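Local coordinates for nitrate regulatory protein (PDB 4AKK) that senses nitrate and nitrite and, in response, binds the nasF operon leader RNA to prevent transcription termination and switch on the nasFEDCBA operon, at residues A100-Q105 with A140-V145; R220-D225 with E365-I370; S375-Y380 with R408-V413. All blocks are in the same frame, centred on the assembly; numbering follows the deposited sequence.

Contact 1: residues A100-Q105 with A140-V145; sequences ALVDEQ and ALRKRV. With EDO (1,2-ethanediol), chain E.
Val102 and Asp103 of helix 92-117 face Arg142 of helix 138-147 across a wide separation, 11.8 Å from Val102 CA to Arg142 CA, so the backbones stay apart and a single long side chain spans the distance. Arg142 leaves its helix with CG anti to the carbonyl carbon and then runs extended from CG to NE, which carries the guanidinium to the neighbouring helix. There it forms a salt bridge with Asp103, gripping it end-on with both terminal nitrogens on one oxygen. The straighter bond is from Arg142 NH1 to Asp103 OD1, 3.0 Å at 156°, and uses the syn lone pair. Arg142 NH2 reaches the same OD1 at 3.3 Å, but from above the carboxylate plane. Both bonds lie close to the guanidinium plane, although the two flat groups are turned 69° against each other. A molecule of 1,2-ethanediol, probably from the crystallisation liquor, gives OD1 another donor, with its O1 2.7 Å away. Val102 packs beside the same guanidinium, its CG1 resting 3.4 Å from Arg142 NH2, the two side chains running alongside in opposite senses. Helix 56-85 completes the arrangement within the nitrate-sensing NIT region: its Glu76 touches Val102 and forms a salt bridge with Arg142 NE, and its Trp83 bonds the carbonyl of Val145, while Leu141 and Val145 pack on helix 152-167.

Contact 2: residues R220-D225 with E365-I370; sequences RQQLVD and EERKLI
Gln221 meets both Arg367 and Ile370 where helix 217-240 passes helix 360-380 nearly at right angles, the segment axes 12.9 Å apart and 99° between their directions. A chi1 of -169° swings Gln221 CG to the far side from the backbone N, and with the chain bent at chi2 the residue lays its aliphatic part against the guanidinium: CB lies over one face, and CG is 4.0 Å from Arg367 NE. Gln221 NE2 comes within 4.1 Å of Ile370 CD1, and it also donates to Asp225 OD1, one turn on, at 3.0 Å and 162°. Its OE1 accepts from Trp389, so this buried amide is held at both of its polar atoms. Gln222 approaches the guanidinium differently, at the edge, with its CG in the plane and 3.7 Å from Arg367 NH2. Glu218, one turn earlier, accepts from Gln222 NE2 and forms a salt bridge with Arg367 NH1. The contact joins the all-helical nitrate-sensing NIT region to the RNA-binding ANTAR region, and is therefore part of the interface between receptor and effector in this one-component regulator. Further along, Val224 turns to Trp389 and Met403, both from ANTAR helices. Asp225 then reaches across through water. One water donates to its OD2 and accepts from Arg367 NE at 2.8 Å; a second links OD1, weakly, to Glu366 OE1, an oxygen that also pairs with Arg402. The direct approach of Asp225 OD2 to Arg367 NH2, 4.5 Å, is too long for a salt bridge.

Contact 3: residues S375-Y380 with R408-V413; sequences SVLMTY and RALLTV
Val376 and Leu377 of helix 360-380 pack against Leu410 and Leu411 of helix 403-412, closing part of the apolar core of the helical ANTAR domain, the RNA-binding effector of the protein. The segment axes are 11.3 Å apart at their closest and inclined by 50°, and the nearest backbones are those of Val376 and Leu411.

The contact between the segments is apolar throughout. The CA–CB bond of Leu410 points toward the partner helix and, with CG anti to the backbone N (chi1 172°), its end meets Val376 tip to tip, Leu410 CD2 lying 3.9 Å from Val376 CG1. The same methyl also serves Leu377, which comes in at a slant and places its CD2 3.9 Å from Leu410 CD2, so one leucine methyl is shared by the consecutive residues Val376 and Leu377. The other branch of Val376 is turned to Leu411, its CG2 lying 4.2 Å from Leu411 CD2, so the valine straddles both leucines. Around this cluster, Leu377 also packs on Leu392 of helix 385-399 and on Leu416 of the second subunit, while Leu410 touches Ala373.

The polar interactions stay within each helix or go to the other chain. Thr412 OG1 donates to Arg408 O at 2.8 Å, and its second partner is Gln401 NE2 of the second subunit; Ala409 and Val413 also touch that subunit, placing this end of helix 403-412 at the dimer interface. In helix 360-380, Thr379 likewise folds its hydroxyl back along its own helix. Ser375 O accepts from both Thr379 N, 2.9 Å, and Thr379 OG1, 3.1 Å, the two donors arriving from opposite faces of the carbonyl plane.

Overall arrangement
Contacts 2 and 3 share helix 360-380 and touch each other, Leu369 CD1 lying 3.5 Å from Arg408 NE, with centres about 16 Å apart. Contact 1 lies far off in the NIT region, its centre about 47 Å from that of contact 3 and on the opposite side of the chain's centre. The chemistry changes with place. Contact 1 is a partly buried salt bridge within the receptor, contact 2 a mixed, partly buried meeting of amides, an arginine and bridging waters between receptor and effector, and contact 3 a buried apolar cluster inside the effector. Contact 3 alone is reached by the second subunit.

Contact 1: residues A100-Q105 with A140-V145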
# COMPACT_ATOMS: atom_id res chain seq x y z
N ALA A 100 -30.61 1.80 22.38
CA ALA A 100 -30.38 1.08 23.63
C ALA A 100 -29.29 0.03 23.47
O ALA A 100 -28.43 -0.13 24.35
CB ALA A 100 -31.69 0.41 24.10
N LEU A 101 -29.32 -0.68 22.35
CA LEU A 101 -28.31 -1.68 22.03
C LEU A 101 -26.93 -1.08 21.86
O LEU A 101 -25.92 -1.65 22.29
CB LEU A 101 -28.71 -2.44 20.77
CG LEU A 101 -29.97 -3.29 20.93
CD1 LEU A 101 -30.22 -4.09 19.67
CD2 LEU A 101 -29.83 -4.20 22.14
N VAL A 102 -26.87 0.08 21.20
CA VAL A 102 -25.62 0.79 21.03
C VAL A 102 -25.03 1.17 22.39
O VAL A 102 -23.85 0.98 22.65
CB VAL A 102 -25.84 2.09 20.21
CG1 VAL A 102 -24.68 3.03 20.41
CG2 VAL A 102 -26.07 1.78 18.72
N ASP A 103 -25.88 1.72 23.26
CA ASP A 103 -25.43 2.15 24.58
C ASP A 103 -24.88 0.97 25.37
O ASP A 103 -23.89 1.09 26.09
CB ASP A 103 -26.58 2.81 25.33
CG ASP A 103 -26.96 4.15 24.74
OD1 ASP A 103 -26.18 4.68 23.91
OD2 ASP A 103 -28.04 4.68 25.10
N GLU A 104 -25.54 -0.17 25.24
CA GLU A 104 -25.10 -1.42 25.84
C GLU A 104 -23.73 -1.84 25.31
O GLU A 104 -22.86 -2.26 26.08
CB GLU A 104 -26.13 -2.51 25.58
CG GLU A 104 -25.63 -3.94 25.71
CD GLU A 104 -26.74 -4.95 25.48
OE1 GLU A 104 -27.90 -4.62 25.79
OE2 GLU A 104 -26.45 -6.07 24.99
N GLN A 105 -23.52 -1.73 24.00
CA GLN A 105 -22.22 -2.09 23.42
C GLN A 105 -21.13 -1.06 23.75
O GLN A 105 -19.96 -1.41 23.87
CB GLN A 105 -22.32 -2.30 21.91
CG GLN A 105 -23.22 -3.47 21.51
CD GLN A 105 -22.81 -4.78 22.17
OE1 GLN A 105 -21.65 -4.96 22.56
NE2 GLN A 105 -23.76 -5.70 22.29
N ALA A 140 -26.54 14.21 21.04
CA ALA A 140 -27.01 15.35 20.25
C ALA A 140 -27.63 14.90 18.93
O ALA A 140 -28.68 15.41 18.52
CB ALA A 140 -25.88 16.32 20.01
N LEU A 141 -26.97 13.96 18.27
CA LEU A 141 -27.45 13.44 16.99
C LEU A 141 -28.83 12.81 17.12
O LEU A 141 -29.71 13.04 16.30
CB LEU A 141 -26.45 12.44 16.41
CG LEU A 141 -26.85 11.60 15.20
CD1 LEU A 141 -27.19 12.50 14.01
CD2 LEU A 141 -25.71 10.62 14.84
N ARG A 142 -29.01 12.00 18.16
CA ARG A 142 -30.28 11.32 18.39
C ARG A 142 -31.43 12.30 18.61
O ARG A 142 -32.53 12.13 18.06
CB ARG A 142 -30.18 10.36 19.57
CG ARG A 142 -29.34 9.14 19.26
CD ARG A 142 -28.74 8.55 20.51
NE ARG A 142 -28.23 7.21 20.26
CZ ARG A 142 -27.59 6.48 21.16
NH1 ARG A 142 -27.37 6.96 22.37
NH2 ARG A 142 -27.18 5.26 20.84
N LYS A 143 -31.19 13.33 19.41
CA LYS A 143 -32.20 14.35 19.64
C LYS A 143 -32.66 14.97 18.32
O LYS A 143 -33.85 15.09 18.06
CB LYS A 143 -31.69 15.43 20.59
CG LYS A 143 -32.75 16.48 20.91
CD LYS A 143 -32.31 17.42 22.02
CE LYS A 143 -33.39 18.45 22.32
NZ LYS A 143 -32.86 19.61 23.09
N ARG A 144 -31.71 15.33 17.47
CA ARG A 144 -32.06 15.89 16.17
C ARG A 144 -32.81 14.88 15.34
O ARG A 144 -33.74 15.24 14.63
CB ARG A 144 -30.84 16.40 15.42
CG ARG A 144 -30.35 17.73 15.95
CD ARG A 144 -29.35 18.39 15.03
NE ARG A 144 -28.91 19.65 15.61
CZ ARG A 144 -29.59 20.79 15.52
NH1 ARG A 144 -30.74 20.83 14.84
NH2 ARG A 144 -29.11 21.89 16.09
N VAL A 145 -32.39 13.61 15.41
CA VAL A 145 -33.09 12.57 14.68
C VAL A 145 -34.55 12.49 15.16
O VAL A 145 -35.48 12.52 14.34
CB VAL A 145 -32.39 11.19 14.80
CG1 VAL A 145 -33.34 10.08 14.34
CG2 VAL A 145 -31.11 11.17 13.97
C1 EDO E . -24.72 7.88 24.15
O1 EDO E . -24.40 6.59 24.71
C2 EDO E . -23.55 8.84 24.31
O2 EDO E . -24.02 10.19 24.15

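Contact 2: residues R220-D225 with E365-I370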
# COMPACT_ATOMS: atom_id res chain seq x y z
N ARG A 220 -26.32 8.93 -7.41
CA ARG A 220 -25.99 7.76 -8.19
C ARG A 220 -24.48 7.43 -8.20
O ARG A 220 -24.09 6.26 -8.14
CB ARG A 220 -26.53 7.91 -9.62
CG ARG A 220 -26.08 6.76 -10.53
CD ARG A 220 -26.69 6.85 -11.92
NE ARG A 220 -26.07 7.88 -12.73
CZ ARG A 220 -26.35 8.08 -14.02
NH1 ARG A 220 -27.25 7.33 -14.63
NH2 ARG A 220 -25.72 9.05 -14.69
N GLN A 221 -23.62 8.45 -8.29
CA GLN A 221 -22.18 8.17 -8.29
C GLN A 221 -21.75 7.64 -6.92
O GLN A 221 -21.02 6.66 -6.82
CB GLN A 221 -21.36 9.41 -8.71
CG GLN A 221 -19.87 9.11 -8.98
CD GLN A 221 -19.64 8.18 -10.17
OE1 GLN A 221 -20.05 8.47 -11.30
NE2 GLN A 221 -18.96 7.07 -9.92
N GLN A 222 -22.25 8.27 -5.86
CA GLN A 222 -21.95 7.83 -4.50
C GLN A 222 -22.43 6.39 -4.28
O GLN A 222 -21.77 5.60 -3.60
CB GLN A 222 -22.62 8.75 -3.48
CG GLN A 222 -22.10 10.19 -3.49
CD GLN A 222 -22.81 11.05 -2.46
OE1 GLN A 222 -23.57 10.55 -1.63
NE2 GLN A 222 -22.57 12.36 -2.50
N LEU A 223 -23.57 6.05 -4.85
CA LEU A 223 -24.11 4.70 -4.67
C LEU A 223 -23.20 3.71 -5.38
O LEU A 223 -22.73 2.75 -4.79
CB LEU A 223 -25.54 4.61 -5.21
CG LEU A 223 -26.16 3.21 -5.24
CD1 LEU A 223 -26.30 2.65 -3.81
CD2 LEU A 223 -27.52 3.27 -5.93
N VAL A 224 -22.97 3.97 -6.66
CA VAL A 224 -22.05 3.17 -7.44
C VAL A 224 -20.71 3.00 -6.72
O VAL A 224 -20.14 1.91 -6.74
CB VAL A 224 -21.82 3.83 -8.81
CG1 VAL A 224 -20.60 3.24 -9.51
CG2 VAL A 224 -23.08 3.70 -9.68
N ASP A 225 -20.21 4.07 -6.12
CA ASP A 225 -18.89 4.02 -5.48
C ASP A 225 -18.92 3.10 -4.26
O ASP A 225 -17.94 2.42 -3.97
CB ASP A 225 -18.42 5.43 -5.06
CG ASP A 225 -18.17 6.37 -6.24
OD1 ASP A 225 -17.89 5.91 -7.38
OD2 ASP A 225 -18.26 7.61 -6.01
N GLU A 365 -11.52 14.84 -7.23
CA GLU A 365 -10.35 14.40 -7.99
C GLU A 365 -10.69 13.23 -8.91
O GLU A 365 -10.30 13.20 -10.08
CB GLU A 365 -9.21 14.02 -7.05
CG GLU A 365 -8.28 15.16 -6.70
CD GLU A 365 -7.40 15.57 -7.88
OE1 GLU A 365 -7.42 14.87 -8.92
OE2 GLU A 365 -6.69 16.59 -7.75
N GLU A 366 -11.42 12.26 -8.38
CA GLU A 366 -11.73 11.04 -9.14
C GLU A 366 -12.78 11.31 -10.19
O GLU A 366 -12.75 10.71 -11.28
CB GLU A 366 -12.19 9.93 -8.20
CG GLU A 366 -11.12 9.55 -7.18
CD GLU A 366 -11.55 8.39 -6.30
OE1 GLU A 366 -12.73 8.01 -6.36
OE2 GLU A 366 -10.69 7.85 -5.56
N ARG A 367 -13.72 12.20 -9.88
CA ARG A 367 -14.73 12.55 -10.85
C ARG A 367 -14.12 13.26 -12.06
O ARG A 367 -14.57 13.06 -13.19
CB ARG A 367 -15.84 13.38 -10.21
CG ARG A 367 -16.78 12.50 -9.43
CD ARG A 367 -17.62 13.27 -8.46
NE ARG A 367 -18.22 12.38 -7.47
CZ ARG A 367 -19.24 12.72 -6.70
NH1 ARG A 367 -19.78 13.92 -6.82
NH2 ARG A 367 -19.73 11.85 -5.81
N LYS A 368 -13.08 14.04 -11.83
CA LYS A 368 -12.36 14.72 -12.91
C LYS A 368 -11.81 13.69 -13.89
O LYS A 368 -11.88 13.85 -15.12
CB LYS A 368 -11.21 15.57 -12.37
CG LYS A 368 -10.39 16.25 -13.47
CD LYS A 368 -8.90 16.15 -13.21
CE LYS A 368 -8.51 16.83 -11.92
NZ LYS A 368 -7.07 17.20 -11.90
N LEU A 369 -11.23 12.63 -13.35
CA LEU A 369 -10.74 11.54 -14.17
C LEU A 369 -11.85 10.86 -14.95
O LEU A 369 -11.69 10.55 -16.13
CB LEU A 369 -10.01 10.52 -13.30
CG LEU A 369 -8.77 11.13 -12.66
CD1 LEU A 369 -8.20 10.23 -11.58
CD2 LEU A 369 -7.74 11.43 -13.74
N ILE A 370 -12.99 10.63 -14.29
CA ILE A 370 -14.13 10.00 -14.93
C ILE A 370 -14.72 10.88 -16.03
O ILE A 370 -15.15 10.39 -17.08
CB ILE A 370 -15.22 9.63 -13.91
CG1 ILE A 370 -14.74 8.47 -13.02
CG2 ILE A 370 -16.47 9.21 -14.63
CD1 ILE A 370 -15.49 8.35 -11.69
O HOH W 1 -15.56 8.07 -7.94
O HOH W 2 -16.80 9.98 -7.26

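Contact 3: residues S375-Y380 with R408-V413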
# COMPACT_ATOMS: atom_id res chain seq x y z
N SER A 375 -15.28 12.02 -21.91
CA SER A 375 -14.97 12.81 -23.10
C SER A 375 -14.25 11.99 -24.15
O SER A 375 -14.52 12.12 -25.34
CB SER A 375 -14.13 14.03 -22.72
OG SER A 375 -14.74 14.72 -21.65
N VAL A 376 -13.33 11.13 -23.72
CA VAL A 376 -12.60 10.28 -24.66
C VAL A 376 -13.56 9.40 -25.44
O VAL A 376 -13.43 9.27 -26.66
CB VAL A 376 -11.55 9.39 -23.95
CG1 VAL A 376 -11.09 8.27 -24.89
CG2 VAL A 376 -10.37 10.24 -23.49
N LEU A 377 -14.52 8.80 -24.75
CA LEU A 377 -15.53 7.97 -25.39
C LEU A 377 -16.47 8.82 -26.26
O LEU A 377 -16.91 8.38 -27.32
CB LEU A 377 -16.34 7.19 -24.35
CG LEU A 377 -15.54 6.21 -23.49
CD1 LEU A 377 -16.38 5.60 -22.39
CD2 LEU A 377 -14.92 5.13 -24.35
N MET A 378 -16.76 10.03 -25.82
CA MET A 378 -17.66 10.90 -26.56
C MET A 378 -17.05 11.35 -27.88
O MET A 378 -17.76 11.56 -28.87
CB MET A 378 -18.08 12.10 -25.70
CG MET A 378 -19.12 11.77 -24.63
SD MET A 378 -19.23 13.00 -23.32
CE MET A 378 -19.90 14.42 -24.20
N THR A 379 -15.72 11.46 -27.91
CA THR A 379 -15.01 11.99 -29.07
C THR A 379 -14.56 10.91 -30.05
O THR A 379 -14.84 10.99 -31.25
CB THR A 379 -13.78 12.78 -28.63
OG1 THR A 379 -14.18 13.89 -27.82
CG2 THR A 379 -13.01 13.28 -29.84
N TYR A 380 -13.85 9.91 -29.55
CA TYR A 380 -13.24 8.92 -30.41
C TYR A 380 -14.15 7.74 -30.66
O TYR A 380 -13.77 6.79 -31.34
CB TYR A 380 -11.91 8.45 -29.82
CG TYR A 380 -10.94 9.60 -29.65
CD1 TYR A 380 -10.11 9.99 -30.69
CD2 TYR A 380 -10.89 10.32 -28.46
CE1 TYR A 380 -9.24 11.05 -30.55
CE2 TYR A 380 -10.01 11.38 -28.31
CZ TYR A 380 -9.19 11.74 -29.35
OH TYR A 380 -8.32 12.80 -29.20
N ARG A 408 -8.89 5.69 -15.29
CA ARG A 408 -7.45 5.80 -15.30
C ARG A 408 -6.88 4.87 -16.35
O ARG A 408 -5.99 5.27 -17.09
CB ARG A 408 -6.86 5.46 -13.93
CG ARG A 408 -6.98 6.59 -12.93
CD ARG A 408 -6.10 6.34 -11.70
NE ARG A 408 -6.28 7.38 -10.70
CZ ARG A 408 -6.88 7.20 -9.53
NH1 ARG A 408 -7.33 6.00 -9.18
NH2 ARG A 408 -7.00 8.22 -8.69
N ALA A 409 -7.38 3.64 -16.42
CA ALA A 409 -6.88 2.72 -17.43
C ALA A 409 -7.02 3.30 -18.84
O ALA A 409 -6.10 3.21 -19.64
CB ALA A 409 -7.57 1.36 -17.34
N LEU A 410 -8.16 3.90 -19.14
CA LEU A 410 -8.41 4.42 -20.49
C LEU A 410 -7.54 5.63 -20.84
O LEU A 410 -7.10 5.77 -21.98
CB LEU A 410 -9.89 4.74 -20.70
CG LEU A 410 -10.31 5.46 -21.99
CD1 LEU A 410 -9.89 4.68 -23.22
CD2 LEU A 410 -11.82 5.72 -22.01
N LEU A 411 -7.31 6.51 -19.87
CA LEU A 411 -6.47 7.68 -20.08
C LEU A 411 -5.01 7.26 -20.25
O LEU A 411 -4.24 7.90 -20.97
CB LEU A 411 -6.61 8.67 -18.92
CG LEU A 411 -8.00 9.25 -18.66
CD1 LEU A 411 -8.04 9.98 -17.33
CD2 LEU A 411 -8.41 10.18 -19.79
N THR A 412 -4.63 6.17 -19.60
CA THR A 412 -3.28 5.65 -19.71
C THR A 412 -2.95 5.19 -21.13
O THR A 412 -1.81 5.31 -21.57
CB THR A 412 -3.04 4.49 -18.73
OG1 THR A 412 -3.22 4.96 -17.39
CG2 THR A 412 -1.62 3.94 -18.89
N VAL A 413 -3.93 4.68 -21.85
CA VAL A 413 -3.67 4.14 -23.18
C VAL A 413 -4.34 4.93 -24.32
O VAL A 413 -4.40 4.46 -25.45
CB VAL A 413 -4.14 2.68 -23.30
CG1 VAL A 413 -3.47 1.81 -22.25
CG2 VAL A 413 -5.65 2.60 -23.18